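Local coordinates for alginate biosynthesis protein AlgX (Pseudomonas aeruginosa, PDB 4KNC), which takes part in the O-acetylation of the exopolysaccharide alginate and protects the polymer from degradation as it crosses the periplasm, at residues L53-G58 and Y107-K112; H141-K146 and R157-I162; Y355-T360 and Y397-R402. All coordinates share one frame; numbering follows the deposited sequence.

Contact 1: L53-G58 and Y107-K112; sequences LRTDFG and YELAKK
In the SGNH hydrolase-like domain of AlgX, Thr55 and Phe57, from the loop between strand 46-48 and helix 61-76, rest on Ala110 in the first turn of helix 107-123. The case illustrates how a small residue on a helix lets an irregular chain lie directly against it: the CA atoms of Thr55 and Ala110 are 3.9 Å apart, and no hydrogen bond joins the two segments. The methyl of Ala110 meets mostly backbone, its CB being 3.5 Å from Arg54 O and also close to Thr55 CA. Thr55 adds its own methyl: CG2 stands anti to the carbonyl carbon, beside the backbone N, and lies 4.1 Å from Ala110 CB. On the side of Leu109, the CD2 branch reaches within 4.0 Å of Thr55 CB, and the two side chains cross obliquely. Thr55 therefore touches two consecutive helix residues. Phe57 approaches Ala110 from farther along the helix. Its CE2 atom is 3.4 Å from Ala110 O, which sits obliquely to the ring, and the same CE2 is 4.1 Å from Ala110 CB. Behind this surface the loop carries a polar brace of its own, a salt bridge from Arg54 NH1 to Asp56 OD2 at 3.1 Å, whose hydrogen bond is weak and bent (124°). Across the segments there are van der Waals contacts alone, in which two backbone carbonyl oxygens approach a methyl and a ring. One turn on, Asn113 ND2 of the same helix donates a hydrogen bond to Thr55 O, while Leu91 of helix 89-93 packs on both Phe57 and Ala110. Near the end of the loop, Gly58 N is hydrogen-bonded to the hydroxyl of Tyr85, the last residue of strand 80-85.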
loop_
_atom_site.group_PDB
_atom_site.type_symbol
_atom_site.label_atom_id
_atom_site.label_comp_id
_atom_site.label_asym_id
_atom_site.label_seq_id
_atom_site.Cartn_x
_atom_site.Cartn_y
_atom_site.Cartn_z
ATOM N N LEU A 53 17.746 -9.626 4.053
ATOM C CA LEU A 53 18.782 -10.397 3.367
ATOM C C LEU A 53 18.169 -11.439 2.455
ATOM O O LEU A 53 18.812 -12.435 2.104
ATOM C CB LEU A 53 19.713 -11.070 4.377
ATOM C CG LEU A 53 20.459 -10.113 5.310
ATOM C CD1 LEU A 53 21.376 -10.867 6.265
ATOM C CD2 LEU A 53 21.249 -9.094 4.489
ATOM N N ARG A 54 16.921 -11.208 2.067
ATOM C CA ARG A 54 16.223 -12.163 1.225
ATOM C C ARG A 54 16.771 -12.086 -0.190
ATOM O O ARG A 54 17.334 -11.057 -0.587
ATOM C CB ARG A 54 14.723 -11.879 1.226
ATOM C CG ARG A 54 14.314 -10.606 0.480
ATOM C CD ARG A 54 12.875 -10.740 0.018
ATOM N NE ARG A 54 11.916 -10.397 1.053
ATOM C CZ ARG A 54 10.747 -11.003 1.243
ATOM N NH1 ARG A 54 10.361 -12.016 0.476
ATOM N NH2 ARG A 54 9.964 -10.580 2.218
ATOM N N THR A 55 16.608 -13.179 -0.936
ATOM C CA THR A 55 16.965 -13.221 -2.356
ATOM C C THR A 55 15.757 -13.452 -3.240
ATOM O O THR A 55 15.872 -13.444 -4.458
ATOM C CB THR A 55 17.969 -14.347 -2.668
ATOM O OG1 THR A 55 17.419 -15.600 -2.241
ATOM C CG2 THR A 55 19.300 -14.103 -1.952
ATOM N N ASP A 56 14.591 -13.665 -2.639
ATOM C CA ASP A 56 13.382 -13.951 -3.416
ATOM C C ASP A 56 12.508 -12.708 -3.535
ATOM O O ASP A 56 12.256 -12.047 -2.542
ATOM C CB ASP A 56 12.591 -15.082 -2.753
ATOM C CG ASP A 56 12.118 -14.713 -1.359
ATOM O OD1 ASP A 56 12.975 -14.564 -0.458
ATOM O OD2 ASP A 56 10.894 -14.544 -1.170
ATOM N N PHE A 57 12.049 -12.385 -4.748
ATOM C CA PHE A 57 11.231 -11.191 -4.973
ATOM C C PHE A 57 10.089 -11.493 -5.945
ATOM O O PHE A 57 10.143 -12.473 -6.672
ATOM C CB PHE A 57 12.093 -10.038 -5.512
ATOM C CG PHE A 57 13.119 -9.551 -4.533
ATOM C CD1 PHE A 57 12.768 -8.666 -3.535
ATOM C CD2 PHE A 57 14.430 -9.996 -4.598
ATOM C CE1 PHE A 57 13.705 -8.225 -2.602
ATOM C CE2 PHE A 57 15.376 -9.558 -3.677
ATOM C CZ PHE A 57 15.012 -8.665 -2.677
ATOM N N GLY A 58 9.059 -10.655 -5.955
ATOM C CA GLY A 58 7.963 -10.825 -6.897
ATOM C C GLY A 58 6.722 -11.500 -6.333
ATOM O O GLY A 58 6.447 -11.448 -5.129
ATOM N N TYR A 107 24.235 -11.405 -2.440
ATOM C CA TYR A 107 23.854 -10.095 -2.970
ATOM C C TYR A 107 23.533 -10.080 -4.466
ATOM O O TYR A 107 22.551 -9.459 -4.888
ATOM C CB TYR A 107 24.930 -9.052 -2.651
ATOM C CG TYR A 107 24.758 -7.762 -3.411
ATOM C CD1 TYR A 107 23.876 -6.790 -2.971
ATOM C CD2 TYR A 107 25.489 -7.510 -4.562
ATOM C CE1 TYR A 107 23.714 -5.598 -3.659
ATOM C CE2 TYR A 107 25.329 -6.321 -5.271
ATOM C CZ TYR A 107 24.440 -5.370 -4.809
ATOM O OH TYR A 107 24.265 -4.193 -5.497
ATOM N N GLU A 108 24.346 -10.759 -5.272
ATOM C CA GLU A 108 24.132 -10.723 -6.716
ATOM C C GLU A 108 22.825 -11.427 -7.078
ATOM O O GLU A 108 22.098 -10.996 -7.975
ATOM C CB GLU A 108 25.320 -11.333 -7.480
ATOM C CG GLU A 108 26.642 -10.570 -7.325
ATOM C CD GLU A 108 26.578 -9.149 -7.869
ATOM O OE1 GLU A 108 25.725 -8.889 -8.736
ATOM O OE2 GLU A 108 27.371 -8.287 -7.425
ATOM N N LEU A 109 22.516 -12.502 -6.359
ATOM C CA LEU A 109 21.282 -13.232 -6.622
ATOM C C LEU A 109 20.064 -12.386 -6.268
ATOM O O LEU A 109 19.080 -12.347 -7.018
ATOM C CB LEU A 109 21.248 -14.530 -5.832
ATOM C CG LEU A 109 20.000 -15.364 -6.075
ATOM C CD1 LEU A 109 19.929 -15.696 -7.560
ATOM C CD2 LEU A 109 20.019 -16.611 -5.217
ATOM N N ALA A 110 20.139 -11.717 -5.116
ATOM C CA ALA A 110 19.076 -10.826 -4.673
ATOM C C ALA A 110 18.847 -9.706 -5.685
ATOM O O ALA A 110 17.716 -9.431 -6.073
ATOM C CB ALA A 110 19.401 -10.236 -3.281
ATOM N N LYS A 111 19.930 -9.067 -6.113
ATOM C CA LYS A 111 19.850 -7.948 -7.055
ATOM C C LYS A 111 19.259 -8.374 -8.399
ATOM O O LYS A 111 18.425 -7.681 -8.981
ATOM C CB LYS A 111 21.238 -7.335 -7.259
ATOM C CG LYS A 111 21.306 -6.322 -8.411
ATOM C CD LYS A 111 22.709 -5.778 -8.577
ATOM C CE LYS A 111 22.790 -4.862 -9.802
ATOM N NZ LYS A 111 24.124 -4.209 -9.890
ATOM N N LYS A 112 19.704 -9.529 -8.873
ATOM C CA LYS A 112 19.217 -10.109 -10.116
ATOM C C LYS A 112 17.705 -10.364 -10.021
ATOM O O LYS A 112 16.929 -9.982 -10.897
ATOM C CB LYS A 112 19.965 -11.431 -10.356
ATOM C CG LYS A 112 19.737 -12.062 -11.697
ATOM C CD LYS A 112 20.088 -13.543 -11.690
ATOM C CE LYS A 112 21.556 -13.781 -11.419
ATOM N NZ LYS A 112 21.801 -15.213 -11.071
#

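Contact 2: H141-K146 and R157-I162; sequences HAYYFK and RRSAKI
Tyr143 carries CG anti to its backbone N (chi1 -176°), on the side from which the ring extends to Ser159, while Arg158 bends at chi3 (-75°) on its way to the carbonyl of His141. Together they pin the loop before helix 153-169 to that helix, within the SGNH hydrolase-like domain and close in sequence to Asp148 and His150, the inferred active-site aspartate and proton acceptor. The principle at work is two guanidinium nitrogens sharing one backbone acceptor. Arg158 points its end-on pair of nitrogens at His141 O, with NH1 2.8 Å away and NH2 3.2 Å away. The acceptor lies almost in the guanidinium plane, and the NH1 bond is the straighter of the two, with an N-H...O angle of 156°; the NH2 bond is longer and more bent. This double grip should limit rotation of the guanidinium. Tyr143 N also lies at the guanidinium edge, 3.2 Å from Arg158 NH1, but both atoms are donors and no bond forms. Glu137 bridges the two donors: OE2 accepts from Tyr143 N and OE1 forms a salt bridge with Arg158 NH1. A carboxylate thus serves the loop backbone and the arginine at once, and its negative charge probably helps to hold the guanidinium in place. The side chain of Tyr143 is about 9 Å from that of His150, which places the contact near the probable active site. At the far end of the ring, Tyr143 OH donates to Ser159 OG at 2.8 Å, while the serine hydroxyl is also hydrogen-bonded to Gly155 O one turn earlier. The same OG lies 3.2 Å from Tyr143 CE2, oblique to the ring.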
loop_
_atom_site.group_PDB
_atom_site.type_symbol
_atom_site.label_atom_id
_atom_site.label_comp_id
_atom_site.label_asym_id
_atom_site.label_seq_id
_atom_site.Cartn_x
_atom_site.Cartn_y
_atom_site.Cartn_z
ATOM N N HIS A 141 25.454 9.837 4.624
ATOM C CA HIS A 141 24.124 9.715 5.204
ATOM C C HIS A 141 23.462 8.429 4.716
ATOM O O HIS A 141 22.933 8.380 3.607
ATOM C CB HIS A 141 23.267 10.922 4.830
ATOM C CG HIS A 141 23.782 12.215 5.379
ATOM N ND1 HIS A 141 24.104 13.291 4.578
ATOM C CD2 HIS A 141 24.032 12.606 6.652
ATOM C CE1 HIS A 141 24.526 14.288 5.334
ATOM N NE2 HIS A 141 24.490 13.899 6.596
ATOM N N ALA A 142 23.508 7.395 5.550
ATOM C CA ALA A 142 23.005 6.074 5.187
ATOM C C ALA A 142 21.556 6.123 4.697
ATOM O O ALA A 142 20.728 6.852 5.252
ATOM C CB ALA A 142 23.122 5.137 6.381
ATOM N N TYR A 143 21.256 5.343 3.662
ATOM C CA TYR A 143 19.902 5.284 3.098
ATOM C C TYR A 143 18.884 4.884 4.188
ATOM O O TYR A 143 17.841 5.534 4.352
ATOM C CB TYR A 143 19.899 4.288 1.937
ATOM C CG TYR A 143 18.617 4.129 1.143
ATOM C CD1 TYR A 143 17.564 3.365 1.631
ATOM C CD2 TYR A 143 18.493 4.670 -0.143
ATOM C CE1 TYR A 143 16.399 3.195 0.901
ATOM C CE2 TYR A 143 17.338 4.491 -0.886
ATOM C CZ TYR A 143 16.286 3.755 -0.353
ATOM O OH TYR A 143 15.113 3.568 -1.069
ATOM N N TYR A 144 19.219 3.845 4.952
ATOM C CA TYR A 144 18.342 3.312 6.014
ATOM C C TYR A 144 18.775 3.660 7.432
ATOM O O TYR A 144 19.965 3.836 7.696
ATOM C CB TYR A 144 18.265 1.789 5.914
ATOM C CG TYR A 144 17.211 1.295 4.945
ATOM C CD1 TYR A 144 15.862 1.344 5.286
ATOM C CD2 TYR A 144 17.561 0.780 3.691
ATOM C CE1 TYR A 144 14.883 0.899 4.415
ATOM C CE2 TYR A 144 16.583 0.325 2.804
ATOM C CZ TYR A 144 15.244 0.395 3.178
ATOM O OH TYR A 144 14.251 -0.040 2.336
ATOM N N PHE A 145 17.815 3.740 8.355
ATOM C CA PHE A 145 18.156 3.784 9.773
ATOM C C PHE A 145 18.907 2.503 10.155
ATOM O O PHE A 145 18.686 1.439 9.559
ATOM C CB PHE A 145 16.912 3.965 10.662
ATOM C CG PHE A 145 16.332 5.366 10.641
ATOM C CD1 PHE A 145 16.878 6.379 11.429
ATOM C CD2 PHE A 145 15.239 5.671 9.833
ATOM C CE1 PHE A 145 16.342 7.671 11.408
ATOM C CE2 PHE A 145 14.696 6.948 9.807
ATOM C CZ PHE A 145 15.249 7.953 10.604
ATOM N N LYS A 146 19.792 2.626 11.145
ATOM C CA LYS A 146 20.608 1.525 11.670
ATOM C C LYS A 146 19.818 0.320 12.148
ATOM O O LYS A 146 20.217 -0.821 11.916
ATOM C CB LYS A 146 21.471 2.015 12.842
ATOM C CG LYS A 146 22.549 3.005 12.435
ATOM C CD LYS A 146 23.346 3.480 13.651
ATOM C CE LYS A 146 24.564 4.270 13.233
ATOM N NZ LYS A 146 25.351 4.671 14.429
ATOM N N ARG A 157 15.119 10.920 -0.152
ATOM C CA ARG A 157 15.486 11.976 -1.088
ATOM C C ARG A 157 16.148 11.390 -2.340
ATOM O O ARG A 157 15.750 11.696 -3.477
ATOM C CB ARG A 157 16.409 12.995 -0.402
ATOM C CG ARG A 157 16.935 14.089 -1.351
ATOM C CD ARG A 157 17.859 15.081 -0.613
ATOM N NE ARG A 157 18.475 16.027 -1.537
ATOM C CZ ARG A 157 19.529 15.739 -2.298
ATOM N NH1 ARG A 157 20.079 14.531 -2.224
ATOM N NH2 ARG A 157 20.029 16.651 -3.134
ATOM N N ARG A 158 17.143 10.530 -2.124
ATOM C CA ARG A 158 17.832 9.881 -3.242
ATOM C C ARG A 158 16.856 9.021 -4.028
ATOM O O ARG A 158 16.987 8.875 -5.245
ATOM C CB ARG A 158 19.030 9.036 -2.769
ATOM C CG ARG A 158 20.160 9.860 -2.116
ATOM C CD ARG A 158 21.493 9.105 -1.998
ATOM N NE ARG A 158 21.524 8.097 -0.930
ATOM C CZ ARG A 158 21.831 8.343 0.347
ATOM N NH1 ARG A 158 21.829 7.352 1.240
ATOM N NH2 ARG A 158 22.122 9.572 0.747
ATOM N N SER A 159 15.875 8.442 -3.342
ATOM C CA SER A 159 14.863 7.659 -4.044
ATOM C C SER A 159 13.958 8.553 -4.893
ATOM O O SER A 159 13.608 8.237 -6.046
ATOM C CB SER A 159 14.024 6.875 -3.031
ATOM O OG SER A 159 14.855 6.030 -2.267
ATOM N N ALA A 160 13.561 9.674 -4.307
ATOM C CA ALA A 160 12.634 10.563 -4.983
ATOM C C ALA A 160 13.270 11.214 -6.234
ATOM O O ALA A 160 12.573 11.523 -7.207
ATOM C CB ALA A 160 12.104 11.611 -4.017
ATOM N N LYS A 161 14.587 11.390 -6.226
ATOM C CA LYS A 161 15.267 11.899 -7.423
ATOM C C LYS A 161 15.051 10.952 -8.638
ATOM O O LYS A 161 14.650 11.388 -9.740
ATOM C CB LYS A 161 16.754 12.127 -7.131
ATOM C CG LYS A 161 17.462 12.988 -8.154
ATOM C CD LYS A 161 18.848 13.375 -7.662
ATOM C CE LYS A 161 18.775 14.014 -6.285
ATOM N N ILE A 162 15.257 9.653 -8.405
ATOM C CA ILE A 162 15.010 8.645 -9.435
ATOM C C ILE A 162 13.527 8.559 -9.840
ATOM O O ILE A 162 13.188 8.549 -11.054
ATOM C CB ILE A 162 15.552 7.273 -9.003
ATOM C CG1 ILE A 162 17.077 7.332 -8.899
ATOM C CG2 ILE A 162 15.139 6.178 -9.991
ATOM C CD1 ILE A 162 17.700 6.038 -8.392
#

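Contact 3: Y355-T360 and Y397-R402; sequences YVADVT and YVFQLR
Phe399 O accepts the amide of Ala357 in a 2.8 Å bond to its N, nearly straight at 173°, within an antiparallel strand pair of the C-terminal carbohydrate-binding module. Ala357 O takes the return bond from Phe399 N and also receives a CA-H...O contact from Val398 CA at 3.3 Å. Val359 and Tyr397 form a second hydrogen-bonded pair, and beyond the regular strand Leu401 N still donates to Tyr355 O at 3.0 Å. As a general rule such pairing puts residues paired across the two strands on the same face, and here Ala357 meets Phe399. The phenylalanine places CG between its backbone N and carbonyl carbon (chi1 66°). Ala357 CB lies over one face of its ring, 3.8 Å from the centroid, in a CH-pi contact offset toward the rim, nearest CZ and CE1. Leu401 CD2 approaches the same methyl at 4.3 Å, while its CD1 touches Tyr355 CB. On the other face Val356 and Val398 touch through their CG1 branches at 4.0 Å, with Pro315 of helix 307-316 against both. Asp358 CG and OD1 pass near Val398 CG2, but the carboxylate finds its charge partner in Arg396. Strand 428-435 pairs with the other edge of 355-361 and packs Ile433 on Ala357. Backbone bonding therefore fixes the strand register, while the side chains add different chemistry: the meeting of Ala357, Phe399 and Leu401 is apolar, whereas Val356 and Val398 lie on the same face as the Asp358 carboxylate, which pairs with Arg396.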
loop_
_atom_site.group_PDB
_atom_site.type_symbol
_atom_site.label_atom_id
_atom_site.label_comp_id
_atom_site.label_asym_id
_atom_site.label_seq_id
_atom_site.Cartn_x
_atom_site.Cartn_y
_atom_site.Cartn_z
ATOM N N TYR A 355 -21.447 -8.812 -11.021
ATOM C CA TYR A 355 -22.145 -7.923 -10.081
ATOM C C TYR A 355 -21.262 -7.397 -8.942
ATOM O O TYR A 355 -20.224 -7.986 -8.633
ATOM C CB TYR A 355 -23.439 -8.562 -9.549
ATOM C CG TYR A 355 -24.688 -8.142 -10.318
ATOM C CD1 TYR A 355 -25.041 -8.762 -11.514
ATOM C CD2 TYR A 355 -25.503 -7.115 -9.849
ATOM C CE1 TYR A 355 -26.179 -8.374 -12.216
ATOM C CE2 TYR A 355 -26.636 -6.721 -10.545
ATOM C CZ TYR A 355 -26.972 -7.353 -11.723
ATOM O OH TYR A 355 -28.101 -6.954 -12.402
ATOM N N VAL A 356 -21.689 -6.291 -8.324
ATOM C CA VAL A 356 -20.866 -5.594 -7.332
ATOM C C VAL A 356 -21.649 -5.150 -6.076
ATOM O O VAL A 356 -22.820 -4.766 -6.157
ATOM C CB VAL A 356 -20.118 -4.398 -7.996
ATOM C CG1 VAL A 356 -19.638 -3.375 -6.971
ATOM C CG2 VAL A 356 -18.952 -4.910 -8.835
ATOM N N ALA A 357 -20.997 -5.228 -4.917
ATOM C CA ALA A 357 -21.587 -4.821 -3.642
ATOM C C ALA A 357 -20.973 -3.529 -3.089
ATOM O O ALA A 357 -19.756 -3.313 -3.177
ATOM C CB ALA A 357 -21.443 -5.939 -2.618
ATOM N N ASP A 358 -21.831 -2.694 -2.504
ATOM C CA ASP A 358 -21.463 -1.391 -1.965
ATOM C C ASP A 358 -22.112 -1.236 -0.594
ATOM O O ASP A 358 -23.332 -1.298 -0.475
ATOM C CB ASP A 358 -21.965 -0.281 -2.900
ATOM C CG ASP A 358 -21.278 1.057 -2.652
ATOM O OD1 ASP A 358 -20.900 1.337 -1.492
ATOM O OD2 ASP A 358 -21.113 1.827 -3.623
ATOM N N VAL A 359 -21.304 -1.015 0.436
ATOM C CA VAL A 359 -21.778 -1.170 1.814
ATOM C C VAL A 359 -21.259 -0.097 2.777
ATOM O O VAL A 359 -20.062 0.136 2.858
ATOM C CB VAL A 359 -21.337 -2.545 2.373
ATOM C CG1 VAL A 359 -21.699 -2.675 3.839
ATOM C CG2 VAL A 359 -21.939 -3.675 1.559
ATOM N N THR A 360 -22.150 0.526 3.544
ATOM C CA THR A 360 -21.754 1.622 4.421
ATOM C C THR A 360 -22.277 1.536 5.858
ATOM O O THR A 360 -23.479 1.664 6.104
ATOM C CB THR A 360 -22.180 2.970 3.831
ATOM O OG1 THR A 360 -21.571 3.142 2.544
ATOM C CG2 THR A 360 -21.759 4.103 4.758
ATOM N N TYR A 397 -17.343 0.215 2.119
ATOM C CA TYR A 397 -16.582 -0.900 1.567
ATOM C C TYR A 397 -17.217 -1.192 0.228
ATOM O O TYR A 397 -18.411 -0.957 0.061
ATOM C CB TYR A 397 -16.753 -2.143 2.438
ATOM C CG TYR A 397 -16.146 -2.034 3.794
ATOM C CD1 TYR A 397 -16.796 -1.355 4.815
ATOM C CD2 TYR A 397 -14.906 -2.605 4.065
ATOM C CE1 TYR A 397 -16.233 -1.256 6.072
ATOM C CE2 TYR A 397 -14.336 -2.512 5.312
ATOM C CZ TYR A 397 -14.999 -1.836 6.316
ATOM O OH TYR A 397 -14.421 -1.745 7.566
ATOM N N VAL A 398 -16.434 -1.705 -0.722
ATOM C CA VAL A 398 -16.941 -2.069 -2.049
ATOM C C VAL A 398 -16.221 -3.316 -2.553
ATOM O O VAL A 398 -15.003 -3.411 -2.442
ATOM C CB VAL A 398 -16.698 -0.944 -3.079
ATOM C CG1 VAL A 398 -17.229 -1.348 -4.444
ATOM C CG2 VAL A 398 -17.337 0.374 -2.631
ATOM N N PHE A 399 -16.957 -4.283 -3.092
ATOM C CA PHE A 399 -16.311 -5.513 -3.567
ATOM C C PHE A 399 -17.089 -6.221 -4.665
ATOM O O PHE A 399 -18.310 -6.142 -4.715
ATOM C CB PHE A 399 -16.005 -6.484 -2.408
ATOM C CG PHE A 399 -17.236 -7.054 -1.732
ATOM C CD1 PHE A 399 -17.831 -6.393 -0.672
ATOM C CD2 PHE A 399 -17.778 -8.262 -2.144
ATOM C CE1 PHE A 399 -18.952 -6.922 -0.035
ATOM C CE2 PHE A 399 -18.902 -8.796 -1.514
ATOM C CZ PHE A 399 -19.489 -8.122 -0.462
ATOM N N GLN A 400 -16.381 -6.898 -5.560
ATOM C CA GLN A 400 -17.056 -7.647 -6.605
ATOM C C GLN A 400 -17.496 -8.995 -6.053
ATOM O O GLN A 400 -16.809 -9.592 -5.217
ATOM C CB GLN A 400 -16.162 -7.821 -7.833
ATOM C CG GLN A 400 -14.991 -8.762 -7.627
ATOM C CD GLN A 400 -13.858 -8.527 -8.618
ATOM O OE1 GLN A 400 -12.780 -9.115 -8.496
ATOM N NE2 GLN A 400 -14.094 -7.661 -9.597
ATOM N N LEU A 401 -18.660 -9.457 -6.501
ATOM C CA LEU A 401 -19.110 -10.800 -6.173
ATOM C C LEU A 401 -18.153 -11.763 -6.850
ATOM O O LEU A 401 -17.655 -11.489 -7.945
ATOM C CB LEU A 401 -20.553 -11.053 -6.638
ATOM C CG LEU A 401 -21.692 -10.176 -6.088
ATOM C CD1 LEU A 401 -23.072 -10.875 -6.199
ATOM C CD2 LEU A 401 -21.438 -9.733 -4.660
ATOM N N ARG A 402 -17.905 -12.887 -6.187
ATOM C CA ARG A 402 -16.881 -13.836 -6.597
ATOM C C ARG A 402 -17.020 -14.253 -8.051
ATOM O O ARG A 402 -18.114 -14.558 -8.523
ATOM C CB ARG A 402 -16.895 -15.066 -5.684
ATOM C CG ARG A 402 -15.763 -16.039 -5.954
ATOM C CD ARG A 402 -15.508 -16.954 -4.772
ATOM N NE ARG A 402 -14.813 -18.168 -5.190
ATOM C CZ ARG A 402 -14.488 -19.165 -4.375
ATOM N NH1 ARG A 402 -14.791 -19.096 -3.087
ATOM N NH2 ARG A 402 -13.859 -20.231 -4.851
#

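Overall arrangement
Contacts 1 and 2 belong to the N-terminal SGNH hydrolase-like domain, contact 3 to the C-terminal carbohydrate-binding module, and they follow one another along the chain, each closing before the next opens. The centres of contacts 1 and 2 are about 19 Å apart; they use successive helices, 107-123 and 153-169, and their nearest atoms are about 10 Å apart. Contact 3 lies on the opposite side of the chain's centre, about 38 Å from contact 1 and about 40 Å from contact 2, centre to centre, in the sheet containing strands 355-361 and 396-400. The acetyltransferase-like domain thus contributes two loops anchored to helices, and the module that may bind alginate contributes a pair of strands.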